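PDB 5IZ5: cytosolic phospholipase A2 delta from Homo sapiens, which hydrolyses glycerophospholipids at the sn-2 position in a calcium-dependent manner, with a preference for linoleic acid there. Local coordinates for residues Leu53-Ala58 with Val88-Glu93; Trp26-Arg31 with Phe82-Gln87. The protein carries 3 engineered substitutions. One frame throughout, in Å; residues are numbered along the deposited sequence.

How the contacts relate
Contacts 1 and 2 lie in the two facing sheets of the N-terminal C2 sandwich, their centres about 10 Å apart. Their segments alternate along the chain: strands 21-36 and 49-55 are consecutive, as are 75-85 and 91-98, and each contact takes one strand from each of these pairs. The sheets meet where Leu55 CD2 packs 3.5 Å from Ile84 CD1 and Leu55 CB lies 3.9 Å from Phe82 CE1. A probable hydrogen bond of 3.0 Å from Asn90 ND2 to Gln85 O adds a polar link. Both contacts lie away from the nucleophile Ser365 and from the predicted calcium ligands; a sulfate, probably from the crystallisation liquor, sits beside Gln54.

Contact 1: residues Leu53-Ala58 with Val88-Glu93; sequences LQLSTA and VKNVLE
The Asn90 amide receives the Thr57 hydroxyl at its oxygen: OG1 lies in the carbonyl plane, 2.6 Å from Asn90 OD1, the side chains crossing at about a right angle. Asn90 ND2 is hydrogen-bonded to Gln85 O. Thr57 CG2 sits 3.2 Å from Lys89 O and 3.9 Å from Val88 CG2. An alanine in place of Thr57 would probably leave Asn90 OD1 without this hydroxyl donor and open a gap beside Val88. The Gln54 and Glu93 side chains lie side by side, with amide and carboxylate planes 72° apart; Glu93 OE1 is hydrogen-bonded to Ser95 OG. The backbones form an antiparallel hydrogen-bonded pair, Gln54 N to Glu93 O at 3.0 Å and Glu93 N to Gln54 O at 2.7 Å, within one sheet of the C2 beta sandwich. The next pair, Leu55 with Leu92, is non-hydrogen-bonded, its CD1 atoms meeting at 4.1 Å on the face turned to the other sheet. A type I turn from Leu55 to Ala58 follows. Ser56 N donates to Val91 O, and chi1 of 60° sets OG between its own backbone N and carbonyl carbon, where it accepts from Val91 N at 2.9 Å. A water joins Ser56 OG to Lys89 O.

Contact 2: residues Trp26-Arg31 with Phe82-Gln87; sequences WQLTVR and FLIQSQ
Trp26 reaches along its strand partner from Ile84 to Ser86. Its CB stands 4.1 Å from Ile84 O, the acceptor for Trp26 N. Chi1 of -60° sets CG on the side of that same backbone N, and the contact resumes at the far side of the indole, where CZ3, CH2 and CZ2 pass Ser86 CB. That methylene lies over one face of the six-membered ring, 4.1 Å from its centroid and only 14° off the normal, a CH-pi contact in which CH2 is the nearest ring atom. Ser86 thus covers part of the ring.

The backbones form two antiparallel hydrogen-bonded pairs, Trp26 with Ile84 and Leu28 with Phe82, each closed by reciprocal N-H to O=C bonds; Ile84 N to Trp26 O, at 2.7 Å, is nearly straight. On the face shared by these four residues, Leu28 CB packs 3.7 Å from Ile84 CG1, and Val30 CG2 comes in at the Phe82 ring edge, 4.1 Å from both CD2 and CE2. The other face holds the Gln27 and Leu83 pair.

Strand 21-36 runs between 75-85 on one flank and 137-146 on the other, with Met144 also touching Trp26, while Val30, Phe82 and Ile84 face Leu53 and Leu55 of strand 49-55 across the C2 sandwich.

Contact 1: residues Leu53-Ala58 with Val88-Glu93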
# COMPACT_ATOMS: atom_id res chain seq x y z
N LEU B 53 3.28 -30.57 8.47
CA LEU B 53 2.04 -30.14 7.82
C LEU B 53 1.65 -28.77 8.34
O LEU B 53 1.54 -28.55 9.55
CB LEU B 53 0.89 -31.11 8.08
CG LEU B 53 1.10 -32.59 7.81
CD1 LEU B 53 -0.21 -33.33 8.04
CD2 LEU B 53 1.60 -32.85 6.40
N GLN B 54 1.43 -27.84 7.41
CA GLN B 54 0.93 -26.52 7.72
C GLN B 54 -0.22 -26.22 6.78
O GLN B 54 -0.18 -26.58 5.61
CB GLN B 54 2.02 -25.48 7.53
CG GLN B 54 3.23 -25.65 8.42
CD GLN B 54 4.39 -24.85 7.88
OE1 GLN B 54 4.93 -25.17 6.82
NE2 GLN B 54 4.78 -23.80 8.58
N LEU B 55 -1.23 -25.54 7.30
CA LEU B 55 -2.36 -25.11 6.50
C LEU B 55 -2.32 -23.60 6.45
O LEU B 55 -2.19 -22.95 7.48
CB LEU B 55 -3.67 -25.59 7.13
CG LEU B 55 -4.95 -25.39 6.31
CD1 LEU B 55 -4.95 -26.23 5.05
CD2 LEU B 55 -6.17 -25.71 7.16
N SER B 56 -2.43 -23.04 5.25
CA SER B 56 -2.32 -21.60 5.03
C SER B 56 -3.31 -20.79 5.89
O SER B 56 -3.02 -19.65 6.24
CB SER B 56 -2.52 -21.28 3.54
OG SER B 56 -3.79 -21.71 3.09
N THR B 57 -4.45 -21.38 6.20
CA THR B 57 -5.52 -20.73 6.97
C THR B 57 -5.53 -21.12 8.47
O THR B 57 -6.48 -20.82 9.20
CB THR B 57 -6.89 -21.05 6.34
OG1 THR B 57 -7.03 -22.47 6.22
CG2 THR B 57 -7.00 -20.42 4.95
N ALA B 58 -4.47 -21.78 8.92
CA ALA B 58 -4.26 -22.08 10.33
C ALA B 58 -2.81 -21.76 10.71
O ALA B 58 -2.02 -22.65 11.08
CB ALA B 58 -4.57 -23.53 10.62
N VAL B 88 -13.17 -20.54 2.21
CA VAL B 88 -11.86 -19.92 2.03
C VAL B 88 -10.94 -20.81 1.22
O VAL B 88 -11.17 -22.01 1.08
CB VAL B 88 -11.16 -19.52 3.37
CG1 VAL B 88 -12.03 -18.57 4.16
CG2 VAL B 88 -10.79 -20.73 4.21
N LYS B 89 -9.91 -20.20 0.65
CA LYS B 89 -8.87 -20.94 -0.03
C LYS B 89 -7.95 -21.58 1.00
O LYS B 89 -7.40 -20.90 1.86
CB LYS B 89 -8.08 -20.06 -0.99
CG LYS B 89 -7.81 -20.73 -2.32
CD LYS B 89 -9.06 -20.93 -3.17
CE LYS B 89 -8.95 -22.13 -4.10
NZ LYS B 89 -7.65 -22.35 -4.77
N ASN B 90 -7.81 -22.90 0.90
CA ASN B 90 -7.03 -23.67 1.85
C ASN B 90 -5.89 -24.36 1.12
O ASN B 90 -6.12 -25.23 0.28
CB ASN B 90 -7.91 -24.72 2.52
CG ASN B 90 -8.95 -24.10 3.43
OD1 ASN B 90 -8.62 -23.44 4.41
ND2 ASN B 90 -10.23 -24.30 3.09
N VAL B 91 -4.67 -23.94 1.42
CA VAL B 91 -3.49 -24.53 0.82
C VAL B 91 -2.73 -25.28 1.91
O VAL B 91 -2.34 -24.70 2.92
CB VAL B 91 -2.57 -23.48 0.17
CG1 VAL B 91 -1.37 -24.16 -0.49
CG2 VAL B 91 -3.34 -22.67 -0.86
N LEU B 92 -2.55 -26.57 1.69
CA LEU B 92 -1.84 -27.41 2.64
C LEU B 92 -0.39 -27.53 2.18
O LEU B 92 -0.12 -27.85 1.03
CB LEU B 92 -2.48 -28.78 2.70
CG LEU B 92 -1.91 -29.74 3.73
CD1 LEU B 92 -2.25 -29.31 5.15
CD2 LEU B 92 -2.44 -31.14 3.48
N GLU B 93 0.53 -27.23 3.09
CA GLU B 93 1.95 -27.39 2.81
C GLU B 93 2.42 -28.68 3.46
O GLU B 93 2.24 -28.88 4.66
CB GLU B 93 2.74 -26.20 3.36
CG GLU B 93 4.21 -26.22 2.94
CD GLU B 93 5.04 -25.20 3.68
OE1 GLU B 93 6.15 -25.56 4.14
OE2 GLU B 93 4.59 -24.04 3.82
O HOH W 1 -4.75 -19.95 1.58

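Contact 2: residues Trp26-Arg31 with Phe82-Gln87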
# COMPACT_ATOMS: atom_id res chain seq x y z
N TRP B 26 -15.95 -28.48 7.57
CA TRP B 26 -15.76 -29.93 7.44
C TRP B 26 -14.55 -30.35 8.24
O TRP B 26 -13.71 -29.52 8.59
CB TRP B 26 -15.54 -30.31 5.97
CG TRP B 26 -16.69 -29.93 5.05
CD1 TRP B 26 -18.01 -29.80 5.40
CD2 TRP B 26 -16.62 -29.66 3.64
NE1 TRP B 26 -18.76 -29.45 4.30
CE2 TRP B 26 -17.93 -29.36 3.21
CE3 TRP B 26 -15.57 -29.63 2.71
CZ2 TRP B 26 -18.22 -29.04 1.87
CZ3 TRP B 26 -15.87 -29.31 1.38
CH2 TRP B 26 -17.18 -29.02 0.98
N GLN B 27 -14.45 -31.65 8.54
CA GLN B 27 -13.23 -32.19 9.14
C GLN B 27 -12.38 -32.89 8.08
O GLN B 27 -12.87 -33.76 7.38
CB GLN B 27 -13.57 -33.18 10.26
CG GLN B 27 -12.31 -33.86 10.80
CD GLN B 27 -12.62 -35.06 11.67
OE1 GLN B 27 -12.25 -36.19 11.33
NE2 GLN B 27 -13.29 -34.83 12.79
N LEU B 28 -11.10 -32.51 7.98
CA LEU B 28 -10.15 -33.17 7.08
C LEU B 28 -9.18 -34.06 7.86
O LEU B 28 -8.50 -33.59 8.77
CB LEU B 28 -9.36 -32.15 6.26
CG LEU B 28 -8.36 -32.72 5.23
CD1 LEU B 28 -9.08 -33.52 4.15
CD2 LEU B 28 -7.50 -31.63 4.61
N THR B 29 -9.10 -35.34 7.49
CA THR B 29 -8.06 -36.22 8.02
C THR B 29 -6.98 -36.38 6.94
O THR B 29 -7.26 -36.79 5.82
CB THR B 29 -8.57 -37.60 8.49
OG1 THR B 29 -8.73 -38.48 7.37
CG2 THR B 29 -9.90 -37.47 9.21
N VAL B 30 -5.74 -36.02 7.30
CA VAL B 30 -4.60 -36.15 6.40
C VAL B 30 -3.72 -37.27 6.93
O VAL B 30 -3.13 -37.13 8.01
CB VAL B 30 -3.79 -34.84 6.33
CG1 VAL B 30 -2.63 -34.97 5.34
CG2 VAL B 30 -4.69 -33.68 5.94
N ARG B 31 -3.64 -38.37 6.19
CA ARG B 31 -2.82 -39.52 6.61
C ARG B 31 -1.52 -39.56 5.81
O ARG B 31 -1.52 -39.91 4.63
CB ARG B 31 -3.59 -40.83 6.45
CG ARG B 31 -2.87 -42.04 7.04
CD ARG B 31 -3.75 -43.29 7.04
NE ARG B 31 -4.79 -43.25 8.07
CZ ARG B 31 -4.58 -43.44 9.38
NH1 ARG B 31 -3.36 -43.69 9.85
NH2 ARG B 31 -5.61 -43.38 10.22
N PHE B 82 -7.74 -31.55 10.65
CA PHE B 82 -8.01 -30.12 10.57
C PHE B 82 -9.51 -29.83 10.45
O PHE B 82 -10.24 -30.59 9.82
CB PHE B 82 -7.37 -29.55 9.30
CG PHE B 82 -5.86 -29.61 9.26
CD1 PHE B 82 -5.09 -28.55 9.72
CD2 PHE B 82 -5.19 -30.70 8.70
CE1 PHE B 82 -3.71 -28.58 9.66
CE2 PHE B 82 -3.80 -30.74 8.63
CZ PHE B 82 -3.06 -29.68 9.11
N LEU B 83 -9.96 -28.72 11.02
CA LEU B 83 -11.27 -28.17 10.68
C LEU B 83 -11.11 -27.25 9.46
O LEU B 83 -10.28 -26.34 9.47
CB LEU B 83 -11.91 -27.44 11.86
CG LEU B 83 -13.43 -27.65 12.01
CD1 LEU B 83 -13.80 -29.13 12.10
CD2 LEU B 83 -14.00 -26.91 13.21
N ILE B 84 -11.89 -27.51 8.41
CA ILE B 84 -11.76 -26.82 7.12
C ILE B 84 -13.02 -26.01 6.80
O ILE B 84 -14.14 -26.54 6.80
CB ILE B 84 -11.52 -27.85 5.99
CG1 ILE B 84 -10.18 -28.58 6.20
CG2 ILE B 84 -11.58 -27.20 4.61
CD1 ILE B 84 -8.96 -27.69 6.26
N GLN B 85 -12.84 -24.72 6.53
CA GLN B 85 -13.91 -23.83 6.07
C GLN B 85 -13.92 -23.83 4.55
O GLN B 85 -12.98 -23.37 3.91
CB GLN B 85 -13.69 -22.41 6.62
CG GLN B 85 -14.65 -21.34 6.13
CD GLN B 85 -16.10 -21.75 6.21
OE1 GLN B 85 -16.73 -22.03 5.20
NE2 GLN B 85 -16.65 -21.78 7.42
N SER B 86 -15.00 -24.35 3.97
CA SER B 86 -15.11 -24.50 2.51
C SER B 86 -15.10 -23.18 1.74
O SER B 86 -14.74 -23.14 0.57
CB SER B 86 -16.38 -25.28 2.16
OG SER B 86 -17.55 -24.58 2.59
N GLN B 87 -15.50 -22.09 2.40
CA GLN B 87 -15.58 -20.77 1.76
C GLN B 87 -14.25 -20.01 1.64
O GLN B 87 -14.21 -18.92 1.03
CB GLN B 87 -16.56 -19.90 2.52
CG GLN B 87 -18.01 -20.33 2.44
CD GLN B 87 -18.48 -20.60 1.02
OE1 GLN B 87 -18.36 -21.72 0.54
NE2 GLN B 87 -19.01 -19.59 0.35